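Local coordinates for protein alpha-L-rhamnosidase (Aspergillus terreus, PDB 6GSZ) that probably hydrolyses terminal non-reducing alpha-L-rhamnose residues from alpha-L-rhamnosides, and binds calcium ions, at residues 112-117 with 228-233; 145-150 with 233-238; 149-154 with 185-190. All coordinates share one frame; numbering follows the deposited sequence.

Contact 1 (112-117 with 228-233); sequences HDAVVI and GLLSLL
I117 and L229 form a single antiparallel bridge of the hydrogen-bonded type. I117 N donates a hydrogen bond to L229 O at 2.8 Å, and L229 N returns a bond to I117 O at 2.9 Å. L229 O is gripped a second time, by a CA-H...O contact from V116 CA at 3.2 Å. The side chains of I117 and L229 lie side by side, pointing the same way. I117 CG1 sits between its own backbone N and carbonyl carbon (chi1 62°), which puts it 4.1 Å from L229 CB.

Next along, V116 and L230 cross at about a right angle, V116 CG2 lying against L230 CB. L230 CD1 lies against the backbone of the other segment, 3.5 Å from V115 C. A114 CB fills the neighbouring place, 3.4 Å from S231 O and 4.2 Å from L232 CB.

Beyond the bridge the two backbones share a partner: S247 OG bonds both V115 O and S231 N. W251 and F134 pack on both I117 and L229, and F134 belongs to strand 132-140 of another sheet. On its other edge strand 228-237 pairs with strand 144-154, through backbone bonds between G228 and L154 and between L230 and T152. A short strand thus docks on a sheet that faces a second sheet, consistent with the beta-sandwich of a galactose-binding-like domain.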
ATOM      1  N   HIS A 112     -13.159  13.111 -26.585  1.00 16.86           N
ATOM      2  CA  HIS A 112     -13.191  13.830 -27.843  1.00 20.03           C
ATOM      3  C   HIS A 112     -12.437  12.980 -28.875  1.00 19.24           C
ATOM      4  O   HIS A 112     -12.660  11.755 -29.001  1.00 22.19           O
ATOM      5  CB  HIS A 112     -12.739  15.283 -27.577  1.00 21.35           C
ATOM      6  CG  HIS A 112     -13.807  16.086 -26.889  1.00 27.30           C
ATOM      7  ND1 HIS A 112     -14.543  17.054 -27.544  1.00 31.65           N
ATOM      8  CD2 HIS A 112     -14.274  16.077 -25.610  1.00 30.56           C
ATOM      9  CE1 HIS A 112     -15.436  17.577 -26.712  1.00 30.21           C
ATOM     10  NE2 HIS A 112     -15.305  16.986 -25.517  1.00 31.55           N
ATOM     11  N   ASP A 113     -11.523  13.551 -29.605  1.00 20.86           N
ATOM     12  CA  ASP A 113     -10.943  12.714 -30.689  0.50 21.79           C
ATOM     13  C   ASP A 113      -9.606  12.093 -30.253  1.00 19.08           C
ATOM     14  O   ASP A 113      -8.847  11.614 -31.061  1.00 18.72           O
ATOM     15  CB  ASP A 113     -10.832  13.471 -32.019  0.50 24.44           C
ATOM     16  CG  ASP A 113     -10.209  14.854 -31.942  0.50 28.46           C
ATOM     17  OD1 ASP A 113     -10.235  15.449 -30.843  0.50 29.13           O
ATOM     18  OD2 ASP A 113      -9.718  15.342 -33.003  0.50 28.47           O
ATOM     19  N   ALA A 114      -9.317  12.073 -28.967  1.00 15.03           N
ATOM     20  CA  ALA A 114      -8.046  11.506 -28.492  1.00 13.47           C
ATOM     21  C   ALA A 114      -8.061   9.999 -28.708  1.00 13.63           C
ATOM     22  O   ALA A 114      -9.051   9.314 -28.394  1.00 15.30           O
ATOM     23  CB  ALA A 114      -7.787  11.855 -27.071  1.00 15.05           C
ATOM     24  N   VAL A 115      -6.963   9.507 -29.288  1.00 13.13           N
ATOM     25  CA  VAL A 115      -6.767   8.073 -29.508  1.00 12.49           C
ATOM     26  C   VAL A 115      -5.375   7.666 -29.001  1.00 11.11           C
ATOM     27  O   VAL A 115      -4.471   8.491 -28.784  1.00 12.01           O
ATOM     28  CB  VAL A 115      -6.931   7.681 -30.985  1.00 13.73           C
ATOM     29  CG1 VAL A 115      -8.324   8.026 -31.486  1.00 15.92           C
ATOM     30  CG2 VAL A 115      -5.852   8.282 -31.867  1.00 15.49           C
ATOM     31  N   VAL A 116      -5.227   6.369 -28.755  1.00 12.11           N
ATOM     32  CA  VAL A 116      -3.922   5.854 -28.379  1.00 12.05           C
ATOM     33  C   VAL A 116      -3.012   5.914 -29.609  1.00 11.42           C
ATOM     34  O   VAL A 116      -3.407   5.389 -30.657  1.00 11.98           O
ATOM     35  CB  VAL A 116      -3.987   4.426 -27.812  1.00 12.89           C
ATOM     36  CG1 VAL A 116      -2.601   3.882 -27.507  1.00 13.45           C
ATOM     37  CG2 VAL A 116      -4.877   4.347 -26.585  1.00 13.38           C
ATOM     38  N   ILE A 117      -1.820   6.506 -29.435  1.00 10.27           N
ATOM     39  CA  ILE A 117      -0.877   6.541 -30.527  1.00 11.03           C
ATOM     40  C   ILE A 117       0.392   5.789 -30.159  1.00 11.15           C
ATOM     41  O   ILE A 117       0.774   5.660 -29.006  1.00 11.64           O
ATOM     42  CB  ILE A 117      -0.572   7.971 -30.954  1.00 12.18           C
ATOM     43  CG1 ILE A 117       0.083   8.773 -29.833  1.00 11.68           C
ATOM     44  CG2 ILE A 117      -1.828   8.615 -31.517  1.00 13.46           C
ATOM     45  CD1 ILE A 117       0.546  10.147 -30.268  1.00 12.34           C
ATOM     46  N   GLY A 228       2.433   2.931 -26.103  1.00 11.73           N
ATOM     47  CA  GLY A 228       1.350   3.773 -26.542  1.00 11.74           C
ATOM     48  C   GLY A 228       1.055   4.924 -25.597  1.00 10.85           C
ATOM     49  O   GLY A 228       1.298   4.804 -24.394  1.00 10.98           O
ATOM     50  N   LEU A 229       0.500   6.002 -26.145  1.00 10.24           N
ATOM     51  CA  LEU A 229       0.177   7.220 -25.380  1.00 10.31           C
ATOM     52  C   LEU A 229      -1.278   7.604 -25.688  1.00 10.46           C
ATOM     53  O   LEU A 229      -1.694   7.649 -26.839  1.00 11.31           O
ATOM     54  CB  LEU A 229       1.083   8.361 -25.866  1.00 11.90           C
ATOM     55  CG  LEU A 229       0.758   9.748 -25.318  1.00 12.49           C
ATOM     56  CD1 LEU A 229       0.935   9.804 -23.814  1.00 13.12           C
ATOM     57  CD2 LEU A 229       1.556  10.810 -26.019  1.00 13.40           C
ATOM     58  N   LEU A 230      -2.048   7.924 -24.638  1.00  9.96           N
ATOM     59  CA  LEU A 230      -3.350   8.576 -24.801  1.00 11.03           C
ATOM     60  C   LEU A 230      -3.294   9.897 -24.036  1.00 11.12           C
ATOM     61  O   LEU A 230      -3.014   9.887 -22.815  1.00 11.49           O
ATOM     62  CB  LEU A 230      -4.443   7.675 -24.221  1.00 10.78           C
ATOM     63  CG  LEU A 230      -5.871   8.259 -24.283  1.00 11.93           C
ATOM     64  CD1 LEU A 230      -6.326   8.439 -25.745  1.00 12.53           C
ATOM     65  CD2 LEU A 230      -6.849   7.381 -23.511  1.00 12.64           C
ATOM     66  N   SER A 231      -3.678  11.001 -24.681  1.00 10.97           N
ATOM     67  CA  SER A 231      -3.529  12.337 -24.089  0.50 11.18           C
ATOM     68  C   SER A 231      -4.651  13.241 -24.616  1.00 12.31           C
ATOM     69  O   SER A 231      -4.898  13.240 -25.810  1.00 14.00           O
ATOM     70  CB  SER A 231      -2.148  12.884 -24.407  0.50 12.93           C
ATOM     71  OG  SER A 231      -1.891  14.155 -23.813  0.50 14.29           O
ATOM     72  N   LEU A 232      -5.247  14.045 -23.752  1.00 11.42           N
ATOM     73  CA  LEU A 232      -6.118  15.116 -24.178  1.00 10.82           C
ATOM     74  C   LEU A 232      -5.797  16.347 -23.335  1.00 11.42           C
ATOM     75  O   LEU A 232      -5.927  16.295 -22.094  1.00 11.72           O
ATOM     76  CB  LEU A 232      -7.590  14.721 -24.014  1.00 10.54           C
ATOM     77  CG  LEU A 232      -8.593  15.784 -24.482  1.00 11.74           C
ATOM     78  CD1 LEU A 232      -8.464  15.992 -25.994  1.00 13.48           C
ATOM     79  CD2 LEU A 232     -10.021  15.425 -24.028  1.00 13.52           C
ATOM     80  N   LEU A 233      -5.437  17.446 -23.990  1.00 12.71           N
ATOM     81  CA  LEU A 233      -5.278  18.752 -23.373  0.50 12.66           C
ATOM     82  C   LEU A 233      -6.541  19.560 -23.664  1.00 13.90           C
ATOM     83  O   LEU A 233      -6.971  19.646 -24.803  1.00 15.88           O
ATOM     84  CB  LEU A 233      -4.053  19.462 -23.945  0.50 16.92           C
ATOM     85  CG  LEU A 233      -3.756  20.817 -23.310  0.50 21.62           C
ATOM     86  CD1 LEU A 233      -3.148  20.637 -21.944  0.50 24.30           C
ATOM     87  CD2 LEU A 233      -2.827  21.628 -24.191  0.50 23.30           C
TER

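Contact 2 (145-150 with 233-238); sequences VSARLY and LVVTKS
Y150 CG stands anti to its carbonyl carbon (chi1 -57°), and V234 CG2 likewise stands anti to its own carbonyl carbon, beside the backbone N; the two side chains meet there. The V234 methyl reaches the rim of the ring near its plane, 3.7 Å from Y150 CE2. S146 OG lies 3.5 Å from T236 CB.

The two backbones run antiparallel, with R148 and V234 as a hydrogen-bonded pair: R148 N bonds V234 O, and V234 N bonds R148 O, each at 2.9 Å. A147 with V235 is a non-hydrogen-bonded pair in which A147 CB meets V235 CG2 at 4.2 Å. At the far end a classic beta bulge sets V145 and S146 both opposite T236. T236 N donates to S146 O, while V145 N reaches T236 O at 2.9 Å in a nearly straight bond. The bulge brings V145 CG2 to 4.0 Å from T236 CG2.

R148 turns its guanidinium away from strand 233-237 and back over its own chain, where NH1 bonds A147 O at 3.1 Å from above the carbonyl plane. Its NE forms a salt bridge with E102.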
ATOM      1  N   VAL A 145      -8.442  30.777 -19.142  1.00 20.69           N
ATOM      2  CA  VAL A 145      -8.596  30.854 -17.692  1.00 21.80           C
ATOM      3  C   VAL A 145      -8.143  29.576 -16.978  1.00 21.94           C
ATOM      4  O   VAL A 145      -7.775  29.654 -15.795  1.00 20.72           O
ATOM      5  CB  VAL A 145     -10.036  31.220 -17.299  1.00 23.61           C
ATOM      6  CG1 VAL A 145     -10.396  32.621 -17.804  1.00 27.73           C
ATOM      7  CG2 VAL A 145     -11.057  30.174 -17.734  1.00 24.52           C
ATOM      8  N   SER A 146      -8.191  28.425 -17.650  1.00 19.58           N
ATOM      9  CA  SER A 146      -7.796  27.157 -17.009  1.00 17.04           C
ATOM     10  C   SER A 146      -7.447  26.139 -18.082  1.00 15.81           C
ATOM     11  O   SER A 146      -7.883  26.276 -19.223  1.00 17.00           O
ATOM     12  CB  SER A 146      -8.864  26.633 -16.047  1.00 19.45           C
ATOM     13  OG  SER A 146     -10.036  26.291 -16.748  1.00 22.12           O
ATOM     14  N   ALA A 147      -6.665  25.123 -17.687  1.00 14.66           N
ATOM     15  CA  ALA A 147      -6.354  24.067 -18.614  1.00 14.24           C
ATOM     16  C   ALA A 147      -6.122  22.770 -17.847  1.00 13.28           C
ATOM     17  O   ALA A 147      -5.622  22.785 -16.710  1.00 13.10           O
ATOM     18  CB  ALA A 147      -5.167  24.437 -19.487  1.00 14.69           C
ATOM     19  N   ARG A 148      -6.458  21.667 -18.524  1.00 12.99           N
ATOM     20  CA  ARG A 148      -6.290  20.330 -17.973  1.00 12.62           C
ATOM     21  C   ARG A 148      -5.578  19.415 -18.966  1.00 12.07           C
ATOM     22  O   ARG A 148      -5.777  19.525 -20.159  1.00 13.57           O
ATOM     23  CB  ARG A 148      -7.645  19.686 -17.655  1.00 15.25           C
ATOM     24  CG  ARG A 148      -8.485  20.444 -16.635  1.00 14.29           C
ATOM     25  CD  ARG A 148      -7.890  20.403 -15.237  1.00 13.05           C
ATOM     26  NE  ARG A 148      -8.702  21.113 -14.281  1.00 14.20           N
ATOM     27  CZ  ARG A 148      -8.506  22.382 -13.876  1.00 16.10           C
ATOM     28  NH1 ARG A 148      -7.465  23.096 -14.286  1.00 16.17           N
ATOM     29  NH2 ARG A 148      -9.353  22.899 -12.990  1.00 15.65           N
ATOM     30  N   LEU A 149      -4.740  18.520 -18.428  1.00 11.35           N
ATOM     31  CA  LEU A 149      -4.175  17.415 -19.207  1.00 12.02           C
ATOM     32  C   LEU A 149      -4.711  16.118 -18.621  1.00 10.78           C
ATOM     33  O   LEU A 149      -4.570  15.898 -17.396  1.00 12.16           O
ATOM     34  CB  LEU A 149      -2.650  17.403 -19.162  1.00 12.29           C
ATOM     35  CG  LEU A 149      -2.015  16.296 -19.997  1.00 12.19           C
ATOM     36  CD1 LEU A 149      -2.260  16.507 -21.495  1.00 13.49           C
ATOM     37  CD2 LEU A 149      -0.533  16.212 -19.721  1.00 13.54           C
ATOM     38  N   TYR A 150      -5.314  15.296 -19.473  1.00 10.11           N
ATOM     39  CA  TYR A 150      -5.800  13.978 -19.143  1.00 10.26           C
ATOM     40  C   TYR A 150      -4.925  12.978 -19.883  1.00  9.89           C
ATOM     41  O   TYR A 150      -4.718  13.144 -21.112  1.00 11.17           O
ATOM     42  CB  TYR A 150      -7.240  13.841 -19.594  1.00 10.74           C
ATOM     43  CG  TYR A 150      -8.145  14.886 -19.016  1.00 10.50           C
ATOM     44  CD1 TYR A 150      -8.625  14.755 -17.728  1.00 10.20           C
ATOM     45  CD2 TYR A 150      -8.560  15.994 -19.732  1.00 11.70           C
ATOM     46  CE1 TYR A 150      -9.496  15.688 -17.189  1.00 11.46           C
ATOM     47  CE2 TYR A 150      -9.445  16.920 -19.197  1.00 12.33           C
ATOM     48  CZ  TYR A 150      -9.919  16.771 -17.906  1.00 12.80           C
ATOM     49  OH  TYR A 150     -10.805  17.722 -17.437  1.00 13.49           O
ATOM     50  N   LEU A 233      -5.437  17.446 -23.990  1.00 12.71           N
ATOM     51  CA  LEU A 233      -5.278  18.752 -23.373  0.50 12.66           C
ATOM     52  C   LEU A 233      -6.541  19.560 -23.664  1.00 13.90           C
ATOM     53  O   LEU A 233      -6.971  19.646 -24.803  1.00 15.88           O
ATOM     54  CB  LEU A 233      -4.053  19.462 -23.945  0.50 16.92           C
ATOM     55  CG  LEU A 233      -3.756  20.817 -23.310  0.50 21.62           C
ATOM     56  CD1 LEU A 233      -3.148  20.637 -21.944  0.50 24.30           C
ATOM     57  CD2 LEU A 233      -2.827  21.628 -24.191  0.50 23.30           C
ATOM     58  N   VAL A 234      -7.188  20.064 -22.607  1.00 13.44           N
ATOM     59  CA  VAL A 234      -8.397  20.857 -22.734  1.00 14.63           C
ATOM     60  C   VAL A 234      -8.092  22.241 -22.157  1.00 14.48           C
ATOM     61  O   VAL A 234      -7.786  22.357 -20.951  1.00 15.60           O
ATOM     62  CB  VAL A 234      -9.575  20.201 -21.994  1.00 14.69           C
ATOM     63  CG1 VAL A 234     -10.844  20.998 -22.244  1.00 17.36           C
ATOM     64  CG2 VAL A 234      -9.789  18.757 -22.412  1.00 14.37           C
ATOM     65  N   VAL A 235      -8.234  23.282 -22.970  1.00 15.62           N
ATOM     66  CA  VAL A 235      -8.021  24.649 -22.544  1.00 15.04           C
ATOM     67  C   VAL A 235      -9.378  25.360 -22.540  1.00 17.13           C
ATOM     68  O   VAL A 235     -10.120  25.284 -23.514  1.00 18.50           O
ATOM     69  CB  VAL A 235      -7.036  25.383 -23.491  1.00 15.04           C
ATOM     70  CG1 VAL A 235      -6.796  26.805 -23.030  1.00 17.70           C
ATOM     71  CG2 VAL A 235      -5.722  24.635 -23.651  1.00 16.51           C
ATOM     72  N   THR A 236      -9.734  25.930 -21.388  1.00 16.44           N
ATOM     73  CA  THR A 236     -10.969  26.694 -21.264  1.00 17.32           C
ATOM     74  C   THR A 236     -10.647  28.174 -21.474  1.00 19.31           C
ATOM     75  O   THR A 236      -9.865  28.759 -20.753  1.00 19.11           O
ATOM     76  CB  THR A 236     -11.607  26.500 -19.886  1.00 19.06           C
ATOM     77  OG1 THR A 236     -11.849  25.099 -19.744  1.00 21.39           O
ATOM     78  CG2 THR A 236     -12.887  27.296 -19.731  1.00 20.79           C
ATOM     79  N   LYS A 237     -11.264  28.739 -22.502  1.00 22.10           N
ATOM     80  CA  LYS A 237     -11.074  30.118 -22.854  1.00 21.26           C
ATOM     81  C   LYS A 237     -11.931  31.015 -21.954  1.00 24.73           C
ATOM     82  O   LYS A 237     -12.850  30.556 -21.253  1.00 24.92           O
ATOM     83  CB  LYS A 237     -11.399  30.301 -24.334  1.00 24.52           C
ATOM     84  CG  LYS A 237     -10.359  29.698 -25.265  1.00 28.66           C
ATOM     85  CD  LYS A 237     -10.784  29.763 -26.703  1.00 31.03           C
ATOM     86  CE  LYS A 237     -11.750  28.663 -27.087  1.00 36.54           C
ATOM     87  NZ  LYS A 237     -12.522  29.001 -28.311  1.00 42.46           N
ATOM     88  N   SER A 238     -11.629  32.311 -22.015  1.00 27.03           N
ATOM     89  CA  SER A 238     -12.252  33.338 -21.199  1.00 30.61           C
ATOM     90  C   SER A 238     -13.781  33.365 -21.378  1.00 31.58           C
ATOM     91  O   SER A 238     -14.483  33.696 -20.450  1.00 36.17           O
ATOM     92  CB  SER A 238     -11.628  34.696 -21.494  1.00 34.47           C
ATOM     93  OG  SER A 238     -10.287  34.733 -21.014  1.00 37.41           O
TER

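Contact 3 (149-154 with 185-190); sequences LYITAL and NTYDVT. With CA (calcium ion), chain L.
I151 and N185 exchange two backbone hydrogen bonds, N185 N to I151 O at 2.9 Å and I151 N to N185 O at 3.0 Å. L149 and Y187 do the same, so the inward-facing N-H and C=O groups of both hydrogen-bonded pairs are satisfied across the strands. Between them Y150 and T186 make a non-hydrogen-bonded pair, in which Y150 CA turns its hydrogen to N185 O and T186 CA turns its own to L149 O.

T186 lies alongside the Y150 ring, pointing the same way, with OG1 at the ring edge 3.3 Å from CD1 of Y150 and CG2 beside CE1. I151 CG2 meets the edge of the Y187 ring, 3.6 Å from CE2 of Y187. The polar ends on this face converge on one residue: N185 OD1 and Y187 OH both hydrogen-bond to Y157 OH. T152 OG1 bonds the backbone oxygen of E183.

In this antiparallel pairing, part of a mixed five-stranded sheet, strand 182-188 ends in an Asx turn at D188. The two oxygens of the D188 carboxylate have different partners. OD1 accepts from T190 N at 3.0 Å, nearly along its C-O axis, and from T190 OG1 at 2.7 Å on the syn side. T190 OG1 in turn accepts from A147 N. OD2 binds a calcium ion at 2.3 Å, and four waters make up the other ligands found around the metal. The donors on OD1 together with calcium on OD2 hold the carboxylate's rotation and would be expected to favour its charged form. V189, one residue past the aspartate, packs CG1 against L149 CB.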
ATOM      1  N   LEU A 149      -4.740  18.520 -18.428  1.00 11.35           N
ATOM      2  CA  LEU A 149      -4.175  17.415 -19.207  1.00 12.02           C
ATOM      3  C   LEU A 149      -4.711  16.118 -18.621  1.00 10.78           C
ATOM      4  O   LEU A 149      -4.570  15.898 -17.396  1.00 12.16           O
ATOM      5  CB  LEU A 149      -2.650  17.403 -19.162  1.00 12.29           C
ATOM      6  CG  LEU A 149      -2.015  16.296 -19.997  1.00 12.19           C
ATOM      7  CD1 LEU A 149      -2.260  16.507 -21.495  1.00 13.49           C
ATOM      8  CD2 LEU A 149      -0.533  16.212 -19.721  1.00 13.54           C
ATOM      9  N   TYR A 150      -5.314  15.296 -19.473  1.00 10.11           N
ATOM     10  CA  TYR A 150      -5.800  13.978 -19.143  1.00 10.26           C
ATOM     11  C   TYR A 150      -4.925  12.978 -19.883  1.00  9.89           C
ATOM     12  O   TYR A 150      -4.718  13.144 -21.112  1.00 11.17           O
ATOM     13  CB  TYR A 150      -7.240  13.841 -19.594  1.00 10.74           C
ATOM     14  CG  TYR A 150      -8.145  14.886 -19.016  1.00 10.50           C
ATOM     15  CD1 TYR A 150      -8.625  14.755 -17.728  1.00 10.20           C
ATOM     16  CD2 TYR A 150      -8.560  15.994 -19.732  1.00 11.70           C
ATOM     17  CE1 TYR A 150      -9.496  15.688 -17.189  1.00 11.46           C
ATOM     18  CE2 TYR A 150      -9.445  16.920 -19.197  1.00 12.33           C
ATOM     19  CZ  TYR A 150      -9.919  16.771 -17.906  1.00 12.80           C
ATOM     20  OH  TYR A 150     -10.805  17.722 -17.437  1.00 13.49           O
ATOM     21  N   ILE A 151      -4.294  12.025 -19.192  1.00  9.34           N
ATOM     22  CA  ILE A 151      -3.227  11.278 -19.838  1.00  9.72           C
ATOM     23  C   ILE A 151      -3.050   9.912 -19.207  1.00  9.14           C
ATOM     24  O   ILE A 151      -3.155   9.752 -17.978  1.00  9.96           O
ATOM     25  CB  ILE A 151      -1.933  12.110 -19.784  1.00  9.75           C
ATOM     26  CG1 ILE A 151      -0.764  11.391 -20.461  1.00 10.36           C
ATOM     27  CG2 ILE A 151      -1.597  12.561 -18.376  1.00 10.48           C
ATOM     28  CD1 ILE A 151       0.409  12.296 -20.814  1.00 11.20           C
ATOM     29  N   THR A 152      -2.736   8.937 -20.043  1.00  8.95           N
ATOM     30  CA  THR A 152      -2.261   7.658 -19.604  1.00  9.34           C
ATOM     31  C   THR A 152      -1.359   7.060 -20.672  1.00  8.72           C
ATOM     32  O   THR A 152      -1.152   7.635 -21.732  1.00 10.65           O
ATOM     33  CB  THR A 152      -3.398   6.692 -19.248  1.00 10.59           C
ATOM     34  OG1 THR A 152      -2.859   5.602 -18.500  1.00 11.12           O
ATOM     35  CG2 THR A 152      -4.161   6.164 -20.439  1.00 12.12           C
ATOM     36  N   ALA A 153      -0.798   5.891 -20.371  1.00  9.76           N
ATOM     37  CA  ALA A 153       0.054   5.207 -21.330  1.00  9.25           C
ATOM     38  C   ALA A 153      -0.233   3.720 -21.319  1.00 10.26           C
ATOM     39  O   ALA A 153      -0.684   3.151 -20.291  1.00 12.22           O
ATOM     40  CB  ALA A 153       1.505   5.409 -20.958  1.00 11.93           C
ATOM     41  N   LEU A 154       0.063   3.097 -22.452  1.00 11.15           N
ATOM     42  CA  LEU A 154       0.226   1.661 -22.523  1.00 10.65           C
ATOM     43  C   LEU A 154       1.704   1.418 -22.209  1.00  9.89           C
ATOM     44  O   LEU A 154       2.562   1.362 -23.118  1.00 11.23           O
ATOM     45  CB  LEU A 154      -0.202   1.157 -23.893  1.00 11.51           C
ATOM     46  CG  LEU A 154      -1.698   0.997 -24.125  1.00 14.64           C
ATOM     47  CD1 LEU A 154      -2.467   2.278 -23.906  1.00 17.53           C
ATOM     48  CD2 LEU A 154      -1.913   0.411 -25.521  1.00 14.48           C
ATOM     49  N   ASN A 185      -4.648   9.864 -15.502  1.00  9.79           N
ATOM     50  CA  ASN A 185      -4.371  10.949 -14.586  1.00  9.15           C
ATOM     51  C   ASN A 185      -4.843  12.291 -15.117  1.00  9.96           C
ATOM     52  O   ASN A 185      -4.881  12.499 -16.328  1.00 10.29           O
ATOM     53  CB  ASN A 185      -2.918  10.987 -14.148  1.00 10.18           C
ATOM     54  CG  ASN A 185      -2.467   9.635 -13.641  1.00 10.77           C
ATOM     55  OD1 ASN A 185      -1.509   9.030 -14.163  1.00 12.45           O
ATOM     56  ND2 ASN A 185      -3.182   9.111 -12.654  1.00 11.98           N
ATOM     57  N   THR A 186      -5.159  13.203 -14.208  1.00 10.21           N
ATOM     58  CA  THR A 186      -5.610  14.534 -14.516  1.00  9.80           C
ATOM     59  C   THR A 186      -4.684  15.550 -13.844  1.00 10.90           C
ATOM     60  O   THR A 186      -4.395  15.447 -12.628  1.00 12.13           O
ATOM     61  CB  THR A 186      -7.047  14.751 -14.028  1.00 10.09           C
ATOM     62  OG1 THR A 186      -7.903  13.782 -14.627  1.00 11.09           O
ATOM     63  CG2 THR A 186      -7.531  16.144 -14.394  1.00 11.62           C
ATOM     64  N   TYR A 187      -4.242  16.562 -14.611  1.00 10.86           N
ATOM     65  CA  TYR A 187      -3.361  17.592 -14.094  1.00 10.37           C
ATOM     66  C   TYR A 187      -3.916  18.970 -14.457  1.00 12.20           C
ATOM     67  O   TYR A 187      -4.410  19.192 -15.578  1.00 12.66           O
ATOM     68  CB  TYR A 187      -1.974  17.454 -14.714  1.00 10.98           C
ATOM     69  CG  TYR A 187      -1.326  16.122 -14.439  1.00 10.53           C
ATOM     70  CD1 TYR A 187      -0.669  15.867 -13.236  1.00 11.34           C
ATOM     71  CD2 TYR A 187      -1.351  15.099 -15.381  1.00  9.77           C
ATOM     72  CE1 TYR A 187      -0.083  14.635 -12.964  1.00 11.35           C
ATOM     73  CE2 TYR A 187      -0.717  13.887 -15.141  1.00 10.03           C
ATOM     74  CZ  TYR A 187      -0.048  13.644 -13.950  1.00 10.44           C
ATOM     75  OH  TYR A 187       0.602  12.467 -13.729  1.00 11.31           O
ATOM     76  N   ASP A 188      -3.723  19.914 -13.538  1.00 11.46           N
ATOM     77  CA  ASP A 188      -4.006  21.316 -13.805  1.00 12.52           C
ATOM     78  C   ASP A 188      -2.753  21.951 -14.418  1.00 13.84           C
ATOM     79  O   ASP A 188      -1.744  22.143 -13.745  1.00 14.44           O
ATOM     80  CB  ASP A 188      -4.433  22.027 -12.537  1.00 13.65           C
ATOM     81  CG  ASP A 188      -4.651  23.519 -12.701  1.00 16.90           C
ATOM     82  OD1 ASP A 188      -4.415  24.034 -13.816  1.00 16.19           O
ATOM     83  OD2 ASP A 188      -5.065  24.161 -11.691  1.00 20.82           O
ATOM     84  N   VAL A 189      -2.798  22.167 -15.728  1.00 13.44           N
ATOM     85  CA  VAL A 189      -1.638  22.668 -16.471  1.00 13.60           C
ATOM     86  C   VAL A 189      -1.815  24.144 -16.861  1.00 13.66           C
ATOM     87  O   VAL A 189      -1.076  24.661 -17.707  1.00 14.06           O
ATOM     88  CB  VAL A 189      -1.316  21.786 -17.686  1.00 14.21           C
ATOM     89  CG1 VAL A 189      -1.015  20.376 -17.253  1.00 14.90           C
ATOM     90  CG2 VAL A 189      -2.398  21.815 -18.735  1.00 14.03           C
ATOM     91  N   THR A 190      -2.732  24.854 -16.217  1.00 14.91           N
ATOM     92  CA  THR A 190      -3.015  26.262 -16.493  1.00 15.11           C
ATOM     93  C   THR A 190      -1.721  27.085 -16.562  1.00 15.05           C
ATOM     94  O   THR A 190      -1.563  27.891 -17.496  1.00 17.80           O
ATOM     95  CB  THR A 190      -3.915  26.852 -15.403  1.00 15.79           C
ATOM     96  OG1 THR A 190      -5.106  26.061 -15.377  1.00 15.32           O
ATOM     97  CG2 THR A 190      -4.297  28.295 -15.665  1.00 19.92           C
TER
HETATM   98 CA    CA L 930      -4.690  24.508  -9.429  0.80 31.51          CA
HETATM   99  O   HOH W   1      -3.408  26.168 -11.156  1.00 47.65           O
HETATM  100  O   HOH W   2      -5.911  26.857  -9.528  1.00 47.42           O
HETATM  101  O   HOH W   3      -7.064  24.331  -9.501  0.50 31.06           O
HETATM  102  O   HOH W   4      -2.069  23.768  -9.972  1.00 44.18           O

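From the N terminus, segment 112-117 enters first and waits about 110 residues for 228-233, so contact 1 closes the widest loop. Strand 144-154 lies inside that loop and is used twice. Residues 149-154 pair with 185-190 after 30 residues, and contact 3 is therefore nested within contact 1. Residues 145-150 pair with 233-238, which runs on past the second segment of contact 1, so contacts 1 and 2 cross, sharing L233. Contacts 2 and 3 share L149 and Y150, flanking strand 144-154 on its two edges. A bond from L232 N to Y150 O links strand 228-237 of contact 1 to strand 144-154, and contact 3 adds strand 182-188 to the same sheet.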